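Long-range contacts in esterase D (Lactobacillus rhamnosus, PDB 3DKR), which probably hydrolyses carboxylic esters as an alpha/beta-hydrolase with a serine nucleophile and a catalytic triad: residues P186-Q191 against D217-D222; F96-S101 against G121-P126. All coordinates share one frame; numbering follows the deposited sequence.

Interaction 1: P186-Q191 against D217-D222; sequences PTFIGQ and DFHWYD
With CG anti to the backbone N (chi1 -178°), the ring of Phe188 leans over the neighbouring strand, where it meets Asp217 and His219. The carboxylate plane of Asp217 stands almost square to the Phe188 ring, OD2 lying 3.7 Å from CD1 of Phe188. CD2 of His219 comes to 3.4 Å from CE1 of Phe188. The two rings are nearly parallel, their planes 21° apart, but displaced until little overlap remains. His219 NE2 in turn makes a weak hydrogen bond to Asp217 OD1, tying the imidazole to the carboxylate two residues back. Tip to tip with Phe188 comes Tyr221, whose OH lies near the plane of the phenyl ring and is hydrogen-bonded to Asp240 of helix 234-246, the helix that packs on this face.

The backbones run as parallel strands, 187-191 and 217-221, joined by five N-H...O bonds from Asp217 N to Thr187 O, 2.8 Å, through to Tyr221 N to Gln191 O, 2.9 Å. Together with helix 202-209 they form a beta-alpha-beta unit at one edge of the alpha/beta-hydrolase sheet, 216-221 being its outermost strand on this side.

On the opposite face, against helix 202-209, CG2 of Ile189 touches CD1 of Phe218 at 3.9 Å. The Gln191 chain runs alongside the indole of Trp220 in the same direction; CG of Gln191 packs 3.4 Å from CZ3 of Trp220, while Gln191 O sits over one face of the indole, nearer its border than its centre. A bend at chi2 (58°) turns the Gln191 amide aside, where OE1 accepts from Ser125 OG and NE2 donates to Asp195, predicted to belong to the charge relay.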
ATOM      1  N   PRO A 186      -7.134 -15.888   2.867  1.00 17.13           N
ATOM      2  CA  PRO A 186      -5.845 -15.790   3.521  1.00 17.09           C
ATOM      3  C   PRO A 186      -5.325 -14.346   3.452  1.00 16.92           C
ATOM      4  O   PRO A 186      -5.419 -13.709   2.393  1.00 17.60           O
ATOM      5  CB  PRO A 186      -4.957 -16.724   2.687  1.00 18.00           C
ATOM      6  CG  PRO A 186      -5.910 -17.693   2.086  1.00 17.16           C
ATOM      7  CD  PRO A 186      -7.161 -16.962   1.853  1.00 17.35           C
ATOM      8  N   THR A 187      -4.812 -13.853   4.573  1.00 16.96           N
ATOM      9  CA  THR A 187      -4.305 -12.475   4.664  1.00 16.37           C
ATOM     10  C   THR A 187      -2.870 -12.443   5.168  1.00 16.64           C
ATOM     11  O   THR A 187      -2.525 -13.088   6.160  1.00 18.04           O
ATOM     12  CB  THR A 187      -5.191 -11.641   5.582  1.00 16.52           C
ATOM     13  OG1 THR A 187      -6.541 -11.703   5.120  1.00 17.46           O
ATOM     14  CG2 THR A 187      -4.725 -10.181   5.634  1.00 17.39           C
ATOM     15  N   PHE A 188      -2.052 -11.659   4.473  1.00 15.58           N
ATOM     16  CA  PHE A 188      -0.652 -11.436   4.802  1.00 15.45           C
ATOM     17  C   PHE A 188      -0.524 -10.115   5.539  1.00 15.47           C
ATOM     18  O   PHE A 188      -1.100  -9.110   5.130  1.00 15.92           O
ATOM     19  CB  PHE A 188       0.184 -11.379   3.516  1.00 15.82           C
ATOM     20  CG  PHE A 188       1.651 -11.208   3.753  1.00 15.87           C
ATOM     21  CD1 PHE A 188       2.482 -12.317   3.881  1.00 15.70           C
ATOM     22  CD2 PHE A 188       2.210  -9.947   3.898  1.00 16.19           C
ATOM     23  CE1 PHE A 188       3.849 -12.168   4.121  1.00 16.97           C
ATOM     24  CE2 PHE A 188       3.570  -9.796   4.127  1.00 17.49           C
ATOM     25  CZ  PHE A 188       4.388 -10.912   4.256  1.00 17.58           C
ATOM     26  N   ILE A 189       0.247 -10.123   6.621  1.00 15.51           N
ATOM     27  CA  ILE A 189       0.546  -8.889   7.363  1.00 15.75           C
ATOM     28  C   ILE A 189       2.036  -8.770   7.607  1.00 16.43           C
ATOM     29  O   ILE A 189       2.631  -9.625   8.270  1.00 16.49           O
ATOM     30  CB  ILE A 189      -0.175  -8.821   8.721  1.00 15.83           C
ATOM     31  CG1 ILE A 189      -1.687  -8.921   8.527  1.00 15.51           C
ATOM     32  CG2 ILE A 189       0.221  -7.519   9.447  1.00 15.70           C
ATOM     33  CD1 ILE A 189      -2.523  -8.981   9.831  1.00 17.78           C
ATOM     34  N   GLY A 190       2.650  -7.732   7.039  1.00 16.07           N
ATOM     35  CA  GLY A 190       4.029  -7.401   7.317  1.00 15.82           C
ATOM     36  C   GLY A 190       4.124  -6.020   7.931  1.00 15.73           C
ATOM     37  O   GLY A 190       3.403  -5.106   7.526  1.00 15.39           O
ATOM     38  N   GLN A 191       5.007  -5.860   8.912  1.00 15.51           N
ATOM     39  CA  GLN A 191       5.131  -4.599   9.633  1.00 15.90           C
ATOM     40  C   GLN A 191       6.576  -4.355  10.063  1.00 16.13           C
ATOM     41  O   GLN A 191       7.192  -5.220  10.684  1.00 16.34           O
ATOM     42  CB  GLN A 191       4.234  -4.631  10.863  1.00 15.72           C
ATOM     43  CG  GLN A 191       4.331  -3.412  11.755  1.00 16.80           C
ATOM     44  CD  GLN A 191       4.017  -2.137  11.034  1.00 14.96           C
ATOM     45  OE1 GLN A 191       2.906  -1.970  10.520  1.00 15.66           O
ATOM     46  NE2 GLN A 191       4.969  -1.202  11.032  1.00 16.49           N
ATOM     47  N   ASP A 217      -1.084 -14.694   7.912  1.00 19.39           N
ATOM     48  CA  ASP A 217       0.355 -14.931   7.870  1.00 19.26           C
ATOM     49  C   ASP A 217       1.076 -13.656   8.300  1.00 19.05           C
ATOM     50  O   ASP A 217       1.159 -12.697   7.531  1.00 19.60           O
ATOM     51  CB  ASP A 217       0.759 -15.335   6.449  1.00 19.81           C
ATOM     52  CG  ASP A 217       2.220 -15.738   6.334  1.00 21.47           C
ATOM     53  OD1 ASP A 217       2.878 -16.049   7.351  1.00 24.33           O
ATOM     54  OD2 ASP A 217       2.711 -15.771   5.184  1.00 25.14           O
ATOM     55  N   PHE A 218       1.593 -13.652   9.529  1.00 18.99           N
ATOM     56  CA  PHE A 218       2.071 -12.431  10.188  1.00 18.20           C
ATOM     57  C   PHE A 218       3.596 -12.374  10.275  1.00 18.70           C
ATOM     58  O   PHE A 218       4.239 -13.314  10.772  1.00 19.46           O
ATOM     59  CB  PHE A 218       1.464 -12.354  11.594  1.00 18.76           C
ATOM     60  CG  PHE A 218       1.744 -11.053  12.334  1.00 18.08           C
ATOM     61  CD1 PHE A 218       0.787 -10.049  12.354  1.00 19.91           C
ATOM     62  CD2 PHE A 218       2.922 -10.852  13.035  1.00 18.94           C
ATOM     63  CE1 PHE A 218       1.014  -8.872  13.034  1.00 20.69           C
ATOM     64  CE2 PHE A 218       3.166  -9.659  13.716  1.00 19.68           C
ATOM     65  CZ  PHE A 218       2.202  -8.666  13.714  1.00 20.09           C
ATOM     66  N   HIS A 219       4.169 -11.257   9.837  1.00 18.43           N
ATOM     67  CA  HIS A 219       5.620 -11.079   9.813  1.00 18.29           C
ATOM     68  C   HIS A 219       6.045  -9.724  10.341  1.00 18.54           C
ATOM     69  O   HIS A 219       5.509  -8.700   9.921  1.00 18.09           O
ATOM     70  CB  HIS A 219       6.139 -11.261   8.399  1.00 19.28           C
ATOM     71  CG  HIS A 219       5.922 -12.637   7.881  1.00 19.34           C
ATOM     72  ND1 HIS A 219       6.824 -13.655   8.104  1.00 22.72           N
ATOM     73  CD2 HIS A 219       4.890 -13.183   7.197  1.00 23.29           C
ATOM     74  CE1 HIS A 219       6.359 -14.768   7.564  1.00 23.38           C
ATOM     75  NE2 HIS A 219       5.191 -14.508   7.004  1.00 23.48           N
ATOM     76  N   TRP A 220       6.992  -9.750  11.286  1.00 18.35           N
ATOM     77  CA  TRP A 220       7.572  -8.556  11.905  1.00 18.12           C
ATOM     78  C   TRP A 220       8.996  -8.402  11.392  1.00 18.50           C
ATOM     79  O   TRP A 220       9.758  -9.380  11.420  1.00 19.97           O
ATOM     80  CB  TRP A 220       7.585  -8.719  13.432  1.00 18.02           C
ATOM     81  CG  TRP A 220       7.775  -7.432  14.176  1.00 18.06           C
ATOM     82  CD1 TRP A 220       8.927  -6.951  14.723  1.00 18.10           C
ATOM     83  CD2 TRP A 220       6.761  -6.470  14.461  1.00 18.30           C
ATOM     84  NE1 TRP A 220       8.695  -5.721  15.317  1.00 17.70           N
ATOM     85  CE2 TRP A 220       7.371  -5.404  15.162  1.00 17.58           C
ATOM     86  CE3 TRP A 220       5.407  -6.388  14.160  1.00 17.98           C
ATOM     87  CZ2 TRP A 220       6.645  -4.288  15.598  1.00 17.16           C
ATOM     88  CZ3 TRP A 220       4.694  -5.294  14.591  1.00 18.25           C
ATOM     89  CH2 TRP A 220       5.306  -4.259  15.298  1.00 18.40           C
ATOM     90  N   TYR A 221       9.356  -7.201  10.925  1.00 17.94           N
ATOM     91  CA  TYR A 221      10.672  -6.937  10.322  1.00 18.82           C
ATOM     92  C   TYR A 221      11.452  -6.099  11.324  1.00 19.88           C
ATOM     93  O   TYR A 221      11.423  -4.874  11.307  1.00 19.16           O
ATOM     94  CB  TYR A 221      10.509  -6.312   8.916  1.00 18.28           C
ATOM     95  CG  TYR A 221       9.814  -7.315   8.025  1.00 18.19           C
ATOM     96  CD1 TYR A 221      10.519  -8.356   7.426  1.00 19.04           C
ATOM     97  CD2 TYR A 221       8.435  -7.271   7.855  1.00 18.42           C
ATOM     98  CE1 TYR A 221       9.860  -9.325   6.658  1.00 17.78           C
ATOM     99  CE2 TYR A 221       7.765  -8.221   7.092  1.00 17.45           C
ATOM    100  CZ  TYR A 221       8.478  -9.256   6.516  1.00 16.49           C
ATOM    101  OH  TYR A 221       7.795 -10.182   5.765  1.00 17.71           O
ATOM    102  N   ASP A 222      12.184  -6.809  12.179  1.00 21.53           N
ATOM    103  CA  ASP A 222      12.700  -6.292  13.454  0.50 22.35           C
ATOM    104  C   ASP A 222      13.286  -4.883  13.460  1.00 22.70           C
ATOM    105  O   ASP A 222      12.847  -4.005  14.211  1.00 24.04           O
ATOM    106  CB  ASP A 222      13.715  -7.279  14.077  0.50 22.65           C
ATOM    107  CG  ASP A 222      14.752  -7.817  13.080  0.50 23.07           C
ATOM    108  OD1 ASP A 222      14.941  -7.247  11.974  0.50 24.20           O
ATOM    109  OD2 ASP A 222      15.399  -8.833  13.426  0.50 24.21           O
TER

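Interaction 2: F96-S101 against G121-P126; sequences FVFGLS and GVFSSP. With ACT (acetate ion), chain B.
The rings of Phe98 and Phe123 lie almost parallel, planes 15° apart, yet are displaced so far, with centroids 5.4 Å apart, that they scarcely overlap. Contact is made instead by the tip of Phe123, whose CZ approaches CB of Phe98 to 3.4 Å. The two side chains cross obliquely on the face covered by helix 234-246, where Val241 touches both. At the root of the Phe123 side chain, CB meets CD2 of Leu100 at 3.9 Å, these two side chains crossing nearly at a right angle. An alanine in place of Phe123 would probably open a gap against CB of Phe98 and under Val241, since the ring that fills that space would be gone.

The backbone beneath is parallel and short: Gly121 N binds Val97 O, Gly99 N reaches Gly121 O, and Phe123 N closes the series on Gly99 O at 2.7 Å. Gly121 has backbone angles at which a CB would jam against the preceding carbonyl O.

Beyond the strands, Ser101 swings OG beside its own N (chi1 -67°), and OG donates to Ser125 O, 2.7 Å away and in the carbonyl plane. CB of Ser124 lies 3.3 Å from Ser101 OG, flanking the hydroxyl. A water bridges the carbonyls of Ser101 and Ser124. Ser101 N donates to OXT of an acetate, 2.9 Å away, which is also bound by the backbone N atoms of Tyr31 and Leu102 and by His226 NE2. Ser101, the predicted nucleophile, stands at the turn between strand 94-99 and helix 101-113, within Gly-Leu-Ser-Leu-Gly: the nucleophile elbow of the alpha/beta-hydrolase fold, with the acetate probably in the oxyanion hole.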
ATOM      1  N   PHE A  96      -3.610 -11.766  -6.386  1.00 14.99           N
ATOM      2  CA  PHE A  96      -3.313 -11.330  -5.028  1.00 14.98           C
ATOM      3  C   PHE A  96      -3.200  -9.803  -5.037  1.00 14.65           C
ATOM      4  O   PHE A  96      -2.799  -9.227  -6.035  1.00 14.51           O
ATOM      5  CB  PHE A  96      -1.993 -11.917  -4.564  1.00 15.52           C
ATOM      6  CG  PHE A  96      -1.997 -13.419  -4.433  1.00 16.44           C
ATOM      7  CD1 PHE A  96      -2.089 -14.012  -3.184  1.00 17.39           C
ATOM      8  CD2 PHE A  96      -1.933 -14.234  -5.552  1.00 16.06           C
ATOM      9  CE1 PHE A  96      -2.102 -15.405  -3.061  1.00 17.83           C
ATOM     10  CE2 PHE A  96      -1.952 -15.630  -5.424  1.00 16.49           C
ATOM     11  CZ  PHE A  96      -2.037 -16.196  -4.176  1.00 16.99           C
ATOM     12  N   VAL A  97      -3.552  -9.167  -3.930  1.00 14.62           N
ATOM     13  CA  VAL A  97      -3.481  -7.704  -3.817  1.00 14.87           C
ATOM     14  C   VAL A  97      -2.832  -7.325  -2.500  1.00 15.11           C
ATOM     15  O   VAL A  97      -3.295  -7.755  -1.440  1.00 14.74           O
ATOM     16  CB  VAL A  97      -4.883  -7.101  -3.877  1.00 15.35           C
ATOM     17  CG1 VAL A  97      -4.812  -5.570  -3.874  1.00 16.19           C
ATOM     18  CG2 VAL A  97      -5.633  -7.672  -5.106  1.00 17.94           C
ATOM     19  N   PHE A  98      -1.779  -6.503  -2.577  1.00 13.92           N
ATOM     20  CA  PHE A  98      -1.039  -6.047  -1.393  1.00 13.94           C
ATOM     21  C   PHE A  98      -0.793  -4.554  -1.488  1.00 13.66           C
ATOM     22  O   PHE A  98      -0.751  -4.005  -2.578  1.00 14.24           O
ATOM     23  CB  PHE A  98       0.340  -6.714  -1.292  1.00 14.20           C
ATOM     24  CG  PHE A  98       0.313  -8.217  -1.341  1.00 14.57           C
ATOM     25  CD1 PHE A  98       0.074  -8.958  -0.187  1.00 14.92           C
ATOM     26  CD2 PHE A  98       0.611  -8.888  -2.517  1.00 14.33           C
ATOM     27  CE1 PHE A  98       0.076 -10.340  -0.221  1.00 15.52           C
ATOM     28  CE2 PHE A  98       0.587 -10.270  -2.563  1.00 15.37           C
ATOM     29  CZ  PHE A  98       0.346 -10.988  -1.408  1.00 15.08           C
ATOM     30  N   GLY A  99      -0.558  -3.927  -0.345  1.00 14.22           N
ATOM     31  CA  GLY A  99      -0.184  -2.517  -0.331  1.00 14.01           C
ATOM     32  C   GLY A  99       0.590  -2.109   0.893  1.00 14.31           C
ATOM     33  O   GLY A  99       0.705  -2.875   1.852  1.00 15.06           O
ATOM     34  N   LEU A 100       1.149  -0.895   0.835  1.00 13.75           N
ATOM     35  CA  LEU A 100       1.815  -0.271   1.990  1.00 14.23           C
ATOM     36  C   LEU A 100       0.741   0.316   2.921  1.00 14.46           C
ATOM     37  O   LEU A 100      -0.361  -0.239   2.973  1.00 14.01           O
ATOM     38  CB  LEU A 100       2.877   0.742   1.533  1.00 14.59           C
ATOM     39  CG  LEU A 100       4.176   0.025   1.139  1.00 15.18           C
ATOM     40  CD1 LEU A 100       5.007   0.848   0.138  1.00 15.90           C
ATOM     41  CD2 LEU A 100       4.997  -0.314   2.380  1.00 17.05           C
ATOM     42  N   SER A 101       1.017   1.344   3.730  1.00 14.50           N
ATOM     43  CA  SER A 101      -0.038   1.755   4.691  1.00 14.75           C
ATOM     44  C   SER A 101      -1.298   2.230   3.955  1.00 14.83           C
ATOM     45  O   SER A 101      -2.400   1.725   4.199  1.00 15.32           O
ATOM     46  CB  SER A 101       0.437   2.803   5.704  1.00 14.97           C
ATOM     47  OG  SER A 101       1.409   2.294   6.600  1.00 15.71           O
ATOM     48  N   GLY A 121      -3.111  -8.619   1.358  1.00 15.31           N
ATOM     49  CA  GLY A 121      -2.701  -8.122   2.662  1.00 15.05           C
ATOM     50  C   GLY A 121      -1.900  -6.839   2.596  1.00 14.86           C
ATOM     51  O   GLY A 121      -2.009  -6.072   1.635  1.00 14.48           O
ATOM     52  N   VAL A 122      -1.103  -6.611   3.630  1.00 14.56           N
ATOM     53  CA  VAL A 122      -0.443  -5.341   3.822  1.00 14.63           C
ATOM     54  C   VAL A 122       1.034  -5.515   4.144  1.00 15.07           C
ATOM     55  O   VAL A 122       1.449  -6.518   4.730  1.00 15.10           O
ATOM     56  CB  VAL A 122      -1.118  -4.512   4.927  1.00 14.74           C
ATOM     57  CG1 VAL A 122      -2.645  -4.417   4.681  1.00 15.82           C
ATOM     58  CG2 VAL A 122      -0.829  -5.110   6.303  1.00 14.77           C
ATOM     59  N   PHE A 123       1.804  -4.514   3.751  1.00 14.79           N
ATOM     60  CA  PHE A 123       3.208  -4.433   4.084  1.00 14.29           C
ATOM     61  C   PHE A 123       3.474  -3.364   5.146  1.00 14.92           C
ATOM     62  O   PHE A 123       4.646  -3.122   5.486  1.00 15.56           O
ATOM     63  CB  PHE A 123       4.044  -4.100   2.848  1.00 14.46           C
ATOM     64  CG  PHE A 123       3.863  -5.048   1.687  1.00 14.11           C
ATOM     65  CD1 PHE A 123       3.559  -6.394   1.887  1.00 14.49           C
ATOM     66  CD2 PHE A 123       4.057  -4.595   0.396  1.00 15.27           C
ATOM     67  CE1 PHE A 123       3.430  -7.251   0.800  1.00 14.86           C
ATOM     68  CE2 PHE A 123       3.946  -5.447  -0.676  1.00 15.16           C
ATOM     69  CZ  PHE A 123       3.629  -6.768  -0.477  1.00 15.70           C
ATOM     70  N   SER A 124       2.414  -2.717   5.626  1.00 15.43           N
ATOM     71  CA  SER A 124       2.467  -1.874   6.833  1.00 15.12           C
ATOM     72  C   SER A 124       1.053  -1.629   7.345  1.00 14.90           C
ATOM     73  O   SER A 124       0.065  -1.873   6.632  1.00 14.72           O
ATOM     74  CB  SER A 124       3.172  -0.541   6.562  1.00 15.57           C
ATOM     75  OG  SER A 124       3.602   0.049   7.788  1.00 15.83           O
ATOM     76  N   SER A 125       0.962  -1.202   8.600  1.00 15.06           N
ATOM     77  CA  SER A 125      -0.342  -0.958   9.233  1.00 15.63           C
ATOM     78  C   SER A 125      -1.116   0.159   8.560  1.00 15.44           C
ATOM     79  O   SER A 125      -0.535   1.039   7.934  1.00 15.96           O
ATOM     80  CB  SER A 125      -0.125  -0.616  10.694  1.00 15.73           C
ATOM     81  OG  SER A 125       0.357  -1.749  11.386  1.00 17.90           O
ATOM     82  N   PRO A 126      -2.450   0.130   8.679  1.00 15.37           N
ATOM     83  CA  PRO A 126      -3.233   1.187   8.061  1.00 15.46           C
ATOM     84  C   PRO A 126      -3.024   2.540   8.722  1.00 15.69           C
ATOM     85  O   PRO A 126      -2.484   2.624   9.828  1.00 15.76           O
ATOM     86  CB  PRO A 126      -4.681   0.704   8.254  1.00 16.45           C
ATOM     87  CG  PRO A 126      -4.633  -0.193   9.434  1.00 16.25           C
ATOM     88  CD  PRO A 126      -3.294  -0.849   9.393  1.00 16.21           C
TER
HETATM   89  C   ACT B 245       2.341   4.668   3.498  1.00 16.17           C
HETATM   90  O   ACT B 245       1.243   4.793   2.876  1.00 15.32           O
HETATM   91  OXT ACT B 245       2.861   3.521   3.601  1.00 16.25           O
HETATM   92  CH3 ACT B 245       3.037   5.856   4.102  1.00 16.79           C
HETATM   93  O   HOH W   1      -2.457  -0.853   5.551  1.00 15.68           O

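Overall arrangement
Interactions 1 and 2 occupy one sheet, their centres about 9 Å apart, because strands 119-122 and 187-192 are neighbours in it; Gly190 N lies 2.9 Å from Val122 O, a probable hydrogen bond across that join. On the face under helix 234-246, Phe188 CB packs 3.9 Å from Phe98 CE1, so the aromatic groups of both contacts adjoin. Nearer the active site, a probable hydrogen bond of 2.7 Å between Gln191 OE1 and Ser125 OG ties the loop after strand 119-122 to the end of strand 187-192. Gln191 comes to about 3 Å from Asp195 and about 5 Å from His226, between side chains. Interaction 2 thus holds one member of the predicted triad, Ser101, and interaction 1 borders the other two.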